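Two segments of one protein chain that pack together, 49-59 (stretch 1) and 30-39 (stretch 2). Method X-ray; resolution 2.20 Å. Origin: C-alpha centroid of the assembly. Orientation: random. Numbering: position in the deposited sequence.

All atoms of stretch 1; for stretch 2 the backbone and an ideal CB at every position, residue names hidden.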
ATOM      1  N   THR A  49      -3.129   3.038 -17.170  1.00 28.08           N
ATOM      2  CA  THR A  49      -2.622   4.383 -17.444  1.00 27.02           C
ATOM      3  C   THR A  49      -2.638   5.201 -16.161  1.00 29.95           C
ATOM      4  O   THR A  49      -3.698   5.419 -15.554  1.00 28.93           O
ATOM      5  CB  THR A  49      -3.462   5.069 -18.534  1.00 30.79           C
ATOM      6  OG1 THR A  49      -3.315   4.360 -19.771  1.00 30.85           O
ATOM      7  CG2 THR A  49      -3.067   6.551 -18.721  1.00 26.14           C
ATOM      8  N   ILE A  50      -1.470   5.682 -15.781  1.00 22.37           N
ATOM      9  CA  ILE A  50      -1.301   6.555 -14.628  1.00 26.92           C
ATOM     10  C   ILE A  50      -1.131   7.984 -15.140  1.00 26.72           C
ATOM     11  O   ILE A  50      -0.508   8.212 -16.187  1.00 26.29           O
ATOM     12  CB  ILE A  50      -0.095   6.081 -13.786  1.00 29.09           C
ATOM     13  CG1 ILE A  50      -0.014   6.799 -12.433  1.00 28.85           C
ATOM     14  CG2 ILE A  50       1.197   6.194 -14.595  1.00 36.23           C
ATOM     15  CD1 ILE A  50       1.049   6.189 -11.518  1.00 31.71           C
ATOM     16  N   SER A  51      -1.764   8.941 -14.463  1.00 26.61           N
ATOM     17  CA  SER A  51      -1.598  10.355 -14.786  1.00 27.56           C
ATOM     18  C   SER A  51      -1.340  11.111 -13.497  1.00 34.24           C
ATOM     19  O   SER A  51      -1.921  10.781 -12.454  1.00 32.25           O
ATOM     20  CB  SER A  51      -2.808  10.952 -15.533  1.00 27.59           C
ATOM     21  OG  SER A  51      -3.912  11.111 -14.662  1.00 39.16           O
ATOM     22  N   VAL A  52      -0.430  12.086 -13.560  1.00 26.64           N
ATOM     23  CA  VAL A  52      -0.059  12.898 -12.405  1.00 30.77           C
ATOM     24  C   VAL A  52      -0.437  14.342 -12.683  1.00 33.23           C
ATOM     25  O   VAL A  52       0.009  14.929 -13.679  1.00 29.37           O
ATOM     26  CB  VAL A  52       1.434  12.788 -12.083  1.00 29.82           C
ATOM     27  CG1 VAL A  52       1.746  13.640 -10.869  1.00 35.85           C
ATOM     28  CG2 VAL A  52       1.807  11.339 -11.861  1.00 28.65           C
ATOM     29  N   SER A  53      -1.245  14.923 -11.799  1.00 31.53           N
ATOM     30  CA  SER A  53      -1.629  16.313 -11.991  1.00 30.00           C
ATOM     31  C   SER A  53      -0.750  17.297 -11.225  1.00 31.93           C
ATOM     32  O   SER A  53      -0.689  18.473 -11.598  1.00 45.09           O
ATOM     33  CB  SER A  53      -3.088  16.496 -11.564  1.00 37.18           C
ATOM     34  OG  SER A  53      -3.477  17.833 -11.758  1.00 43.36           O
ATOM     35  N   GLY A  54       0.007  16.827 -10.247  1.00 34.57           N
ATOM     36  CA  GLY A  54       0.835  17.668  -9.399  1.00 39.67           C
ATOM     37  C   GLY A  54       1.369  16.799  -8.284  1.00 37.91           C
ATOM     38  O   GLY A  54       0.983  15.629  -8.154  1.00 42.94           O
ATOM     39  N   VAL A  55       2.234  17.388  -7.448  1.00 44.87           N
ATOM     40  CA  VAL A  55       2.971  16.550  -6.492  1.00 47.13           C
ATOM     41  C   VAL A  55       2.042  15.820  -5.532  1.00 49.61           C
ATOM     42  O   VAL A  55       2.344  14.704  -5.091  1.00 55.01           O
ATOM     43  CB  VAL A  55       4.013  17.385  -5.705  1.00 45.58           C
ATOM     44  CG1 VAL A  55       5.256  17.601  -6.529  1.00 50.43           C
ATOM     45  CG2 VAL A  55       3.433  18.714  -5.285  1.00 51.55           C
ATOM     46  N   ASN A  56       0.889  16.398  -5.230  1.00 42.48           N
ATOM     47  CA  ASN A  56      -0.037  15.799  -4.284  1.00 41.15           C
ATOM     48  C   ASN A  56      -1.248  15.104  -4.908  1.00 37.06           C
ATOM     49  O   ASN A  56      -2.038  14.516  -4.165  1.00 41.85           O
ATOM     50  CB  ASN A  56      -0.434  16.849  -3.242  1.00 56.18           C
ATOM     51  CG  ASN A  56       0.793  17.356  -2.449  1.00 66.93           C
ATOM     52  OD1 ASN A  56       1.608  16.558  -1.953  1.00 63.23           O
ATOM     53  ND2 ASN A  56       0.935  18.676  -2.351  1.00 64.43           N
ATOM     54  N   ARG A  57      -1.446  15.156  -6.228  1.00 31.03           N
ATOM     55  CA  ARG A  57      -2.679  14.632  -6.822  1.00 30.34           C
ATOM     56  C   ARG A  57      -2.381  13.819  -8.074  1.00 34.00           C
ATOM     57  O   ARG A  57      -1.773  14.323  -9.018  1.00 33.53           O
ATOM     58  CB  ARG A  57      -3.649  15.762  -7.170  1.00 31.85           C
ATOM     59  CG  ARG A  57      -4.945  15.283  -7.769  1.00 31.52           C
ATOM     60  CD  ARG A  57      -5.771  16.449  -8.257  1.00 53.22           C
ATOM     61  NE  ARG A  57      -6.402  17.149  -7.146  1.00 77.68           N
ATOM     62  CZ  ARG A  57      -7.692  17.046  -6.844  1.00 89.98           C
ATOM     63  NH1 ARG A  57      -8.480  16.272  -7.585  1.00 89.85           N
ATOM     64  NH2 ARG A  57      -8.191  17.713  -5.806  1.00 95.00           N
ATOM     65  N   TRP A  58      -2.885  12.583  -8.099  1.00 30.60           N
ATOM     66  CA  TRP A  58      -2.651  11.653  -9.191  1.00 25.54           C
ATOM     67  C   TRP A  58      -3.820  10.684  -9.315  1.00 32.98           C
ATOM     68  O   TRP A  58      -4.750  10.673  -8.495  1.00 31.09           O
ATOM     69  CB  TRP A  58      -1.321  10.906  -9.019  1.00 24.24           C
ATOM     70  CG  TRP A  58      -1.204   9.977  -7.869  1.00 26.52           C
ATOM     71  CD1 TRP A  58      -0.946  10.311  -6.554  1.00 22.67           C
ATOM     72  CD2 TRP A  58      -1.229   8.542  -7.919  1.00 29.58           C
ATOM     73  NE1 TRP A  58      -0.854   9.165  -5.790  1.00 33.40           N
ATOM     74  CE2 TRP A  58      -1.024   8.070  -6.596  1.00 32.93           C
ATOM     75  CE3 TRP A  58      -1.395   7.614  -8.950  1.00 24.03           C
ATOM     76  CZ2 TRP A  58      -0.982   6.703  -6.285  1.00 32.98           C
ATOM     77  CZ3 TRP A  58      -1.392   6.258  -8.634  1.00 31.29           C
ATOM     78  CH2 TRP A  58      -1.176   5.815  -7.312  1.00 33.41           C
ATOM     79  N   SER A  59      -3.798   9.925 -10.408  1.00 27.55           N
ATOM     80  CA  SER A  59      -4.865   9.000 -10.733  1.00 31.81           C
ATOM     81  C   SER A  59      -4.290   7.842 -11.545  1.00 33.56           C
ATOM     82  O   SER A  59      -3.221   7.964 -12.157  1.00 26.98           O
ATOM     83  CB  SER A  59      -5.972   9.765 -11.493  1.00 30.94           C
ATOM     84  OG  SER A  59      -6.757   8.906 -12.277  1.00 55.24           O
ATOM     85  N   UNK A  30       9.402  11.629 -11.549  1.00 35.64           N
ATOM     86  CA  UNK A  30       9.687  12.137 -10.211  1.00 39.04           C
ATOM     87  C   UNK A  30       9.724  13.654 -10.241  1.00 39.68           C
ATOM     88  O   UNK A  30      10.139  14.247 -11.241  1.00 44.26           O
ATOM     89  CB  UNK A  30      11.008  11.577  -9.681  1.00 39.04           C
ATOM     90  N   UNK A  31       9.190  14.270  -9.185  1.00 37.70           N
ATOM     91  CA  UNK A  31       9.187  15.719  -9.017  1.00 36.72           C
ATOM     92  C   UNK A  31       9.206  16.039  -7.523  1.00 41.27           C
ATOM     93  O   UNK A  31       8.416  15.466  -6.763  1.00 37.43           O
ATOM     94  CB  UNK A  31       7.971  16.351  -9.698  1.00 36.72           C
ATOM     95  N   UNK A  32      10.165  16.867  -7.093  1.00 41.25           N
ATOM     96  CA  UNK A  32      10.230  17.381  -5.715  1.00 44.54           C
ATOM     97  C   UNK A  32      10.233  16.280  -4.663  1.00 45.08           C
ATOM     98  O   UNK A  32       9.555  16.384  -3.636  1.00 51.10           O
ATOM     99  CB  UNK A  32       9.049  18.319  -5.455  1.00 44.54           C
ATOM    100  N   UNK A  33      10.992  15.214  -4.894  1.00 40.89           N
ATOM    101  CA  UNK A  33      11.043  14.160  -3.896  1.00 42.33           C
ATOM    102  C   UNK A  33       9.958  13.107  -3.989  1.00 42.96           C
ATOM    103  O   UNK A  33      10.011  12.119  -3.242  1.00 42.85           O
ATOM    104  CB  UNK A  33      10.986  14.794  -2.505  1.00 42.33           C
ATOM    105  N   UNK A  34       8.937  13.312  -4.814  1.00 37.05           N
ATOM    106  CA  UNK A  34       7.916  12.299  -5.011  1.00 36.21           C
ATOM    107  C   UNK A  34       8.194  11.621  -6.341  1.00 35.84           C
ATOM    108  O   UNK A  34       8.631  12.270  -7.298  1.00 39.87           O
ATOM    109  CB  UNK A  34       6.510  12.900  -4.972  1.00 36.21           C
ATOM    110  N   UNK A  35       7.964  10.318  -6.404  1.00 39.00           N
ATOM    111  CA  UNK A  35       8.033   9.614  -7.673  1.00 40.28           C
ATOM    112  C   UNK A  35       6.772   8.784  -7.858  1.00 40.97           C
ATOM    113  O   UNK A  35       6.108   8.397  -6.888  1.00 41.22           O
ATOM    114  CB  UNK A  35       9.281   8.731  -7.742  1.00 40.28           C
ATOM    115  N   UNK A  36       6.409   8.577  -9.121  1.00 33.13           N
ATOM    116  CA  UNK A  36       5.231   7.800  -9.497  1.00 29.58           C
ATOM    117  C   UNK A  36       5.665   6.664 -10.411  1.00 29.46           C
ATOM    118  O   UNK A  36       6.463   6.884 -11.329  1.00 31.00           O
ATOM    119  CB  UNK A  36       4.182   8.679 -10.180  1.00 29.58           C
ATOM    120  N   UNK A  37       5.144   5.456 -10.162  1.00 29.74           N
ATOM    121  CA  UNK A  37       5.556   4.251 -10.881  1.00 31.93           C
ATOM    122  C   UNK A  37       4.346   3.460 -11.368  1.00 31.77           C
ATOM    123  O   UNK A  37       3.511   3.042 -10.562  1.00 34.86           O
ATOM    124  CB  UNK A  37       6.433   3.371  -9.988  1.00 31.93           C
ATOM    125  N   UNK A  38       4.269   3.256 -12.689  1.00 31.29           N
ATOM    126  CA  UNK A  38       3.215   2.468 -13.352  1.00 28.28           C
ATOM    127  C   UNK A  38       3.568   0.978 -13.364  1.00 35.38           C
ATOM    128  O   UNK A  38       3.733   0.364 -14.419  1.00 44.20           O
ATOM    129  CB  UNK A  38       2.998   2.964 -14.783  1.00 28.28           C
ATOM    130  N   UNK A  39       3.658   0.387 -12.173  1.00 33.18           N
ATOM    131  CA  UNK A  39       4.135  -0.994 -12.045  1.00 38.18           C
ATOM    132  C   UNK A  39       3.058  -2.006 -12.427  1.00 36.66           C
ATOM    133  O   UNK A  39       2.020  -2.078 -11.756  1.00 37.96           O
ATOM    134  CB  UNK A  39       4.607  -1.258 -10.614  1.00 38.18           C
TER

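At position 30 the CB has nothing of stretch 1 within reach, so the contact sets no preference; the residue is Ser 30. Position 31 points toward stretch 1, its ideal CB 4.4 Å from Val 55 CG1. An aliphatic residue or the methylene part of a long polar one would suit. It is Arg 31, whose CG lies 4.0 Å from Val 55 CG1.

Position 32, with phi/psi of 55/43, lies in a type I' turn from 31 to 34. Such positive phi favours Asn, Asp or Gly, and the ideal CB stands 4.0 Å from Val 55 CG1. Asp 32 fits the turn; its OD2 is 4.0 Å from Val 55 CG1. Position 33, at 86/-10, would jam a CB against the carbonyl oxygen of the residue before it. That alone calls for glycine, and Gly 33 is found.

At position 34 the CB points toward stretch 1, 4.5 Å from Val 55 O, beside a turn that also offers the Val 55 side chain. A large aliphatic or aromatic residue could cover this surface. Tyr 34 does so: Val 55 O lies over one face of its ring, 4.1 Å from CD2, while CD1 is 4.4 Å from Val 55 CB. Its hydroxyl is hydrogen-bonded elsewhere in the structure. Position 35 is out of reach; it is Ser 35.

Position 36 faces the richest surface. Its ideal CB is 3.9 Å from Val 52 CG2 and 4.2 Å from Ile 50 CD1, and the face of the Trp 58 ring lies beyond. Leu, Met or Phe could use part of this apolar site, but a broad ring can reach more of it. Trp 36 lays one face against Val 52, with CG2 3.6 Å from the centroid of its five-membered ring, a CH-pi contact. Its edge meets the face of Trp 58, NE1 lying 3.4 Å from Trp 58 CD1 and the planes inclined at 70°. The far end reaches the turn, where CZ2 is 3.2 Å from Val 55 O, near the ring plane.

Position 37 points away, leaving polar residues free to fit; Asn 37 occupies it. Position 38 turns back toward stretch 1, its ideal CB 3.7 Å from Ile 50 CG2. A compact apolar residue would suit, as would a polar one with partners farther along. Asn 38 packs against Ile 50, and its amide hydrogen-bonds just outside the stretches. Position 39 is out of reach; it is Asp 39.

Stretch 2, residues 30-39: SRDGYSWNND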
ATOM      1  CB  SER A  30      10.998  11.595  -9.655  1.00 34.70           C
ATOM      2  OG  SER A  30      12.028  11.832 -10.583  1.00 39.34           O
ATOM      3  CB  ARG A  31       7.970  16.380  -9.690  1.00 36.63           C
ATOM      4  CG  ARG A  31       7.978  17.903  -9.494  1.00 40.87           C
ATOM      5  CD  ARG A  31       7.083  18.636 -10.469  1.00 44.81           C
ATOM      6  NE  ARG A  31       7.470  18.424 -11.865  1.00 55.37           N
ATOM      7  CZ  ARG A  31       6.865  19.004 -12.906  1.00 53.95           C
ATOM      8  NH1 ARG A  31       5.801  19.796 -12.707  1.00 38.78           N
ATOM      9  NH2 ARG A  31       7.295  18.750 -14.144  1.00 43.51           N
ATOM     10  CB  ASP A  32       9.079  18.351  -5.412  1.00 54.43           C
ATOM     11  CG  ASP A  32       9.188  19.667  -6.162  1.00 59.83           C
ATOM     12  OD1 ASP A  32      10.303  20.034  -6.590  1.00 63.48           O
ATOM     13  OD2 ASP A  32       8.149  20.354  -6.287  1.00 64.95           O
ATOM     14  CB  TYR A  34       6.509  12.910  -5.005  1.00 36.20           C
ATOM     15  CG  TYR A  34       6.029  13.440  -3.664  1.00 45.26           C
ATOM     16  CD1 TYR A  34       6.429  14.697  -3.196  1.00 51.09           C
ATOM     17  CD2 TYR A  34       5.147  12.700  -2.875  1.00 46.48           C
ATOM     18  CE1 TYR A  34       5.975  15.190  -1.972  1.00 49.20           C
ATOM     19  CE2 TYR A  34       4.690  13.187  -1.652  1.00 51.86           C
ATOM     20  CZ  TYR A  34       5.109  14.430  -1.202  1.00 52.27           C
ATOM     21  OH  TYR A  34       4.661  14.905   0.014  1.00 56.52           O
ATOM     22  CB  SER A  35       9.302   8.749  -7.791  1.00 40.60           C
ATOM     23  OG  SER A  35       9.312   7.704  -6.845  1.00 53.46           O
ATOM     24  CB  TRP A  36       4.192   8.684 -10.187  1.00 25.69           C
ATOM     25  CG  TRP A  36       3.582   9.748  -9.281  1.00 30.72           C
ATOM     26  CD1 TRP A  36       2.386   9.674  -8.600  1.00 28.65           C
ATOM     27  CD2 TRP A  36       4.130  11.041  -8.980  1.00 35.35           C
ATOM     28  NE1 TRP A  36       2.173  10.836  -7.887  1.00 34.83           N
ATOM     29  CE2 TRP A  36       3.218  11.694  -8.109  1.00 37.70           C
ATOM     30  CE3 TRP A  36       5.299  11.715  -9.364  1.00 34.51           C
ATOM     31  CZ2 TRP A  36       3.452  12.980  -7.603  1.00 33.92           C
ATOM     32  CZ3 TRP A  36       5.523  12.994  -8.876  1.00 30.80           C
ATOM     33  CH2 TRP A  36       4.604  13.612  -7.995  1.00 35.48           C
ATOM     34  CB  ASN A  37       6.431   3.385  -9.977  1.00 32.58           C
ATOM     35  CG  ASN A  37       7.643   4.137  -9.474  1.00 43.36           C
ATOM     36  OD1 ASN A  37       8.688   4.135 -10.131  1.00 39.04           O
ATOM     37  ND2 ASN A  37       7.508   4.816  -8.321  1.00 38.65           N
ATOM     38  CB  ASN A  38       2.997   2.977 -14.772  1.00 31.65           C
ATOM     39  CG  ASN A  38       1.648   2.582 -15.321  1.00 30.75           C
ATOM     40  OD1 ASN A  38       0.694   2.444 -14.568  1.00 27.75           O
ATOM     41  ND2 ASN A  38       1.566   2.374 -16.631  1.00 21.55           N
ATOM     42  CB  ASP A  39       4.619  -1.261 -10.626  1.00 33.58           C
ATOM     43  CG  ASP A  39       5.898  -0.545 -10.311  1.00 42.45           C
ATOM     44  OD1 ASP A  39       6.313   0.321 -11.124  1.00 48.00           O
ATOM     45  OD2 ASP A  39       6.500  -0.873  -9.257  1.00 45.20           O
TER
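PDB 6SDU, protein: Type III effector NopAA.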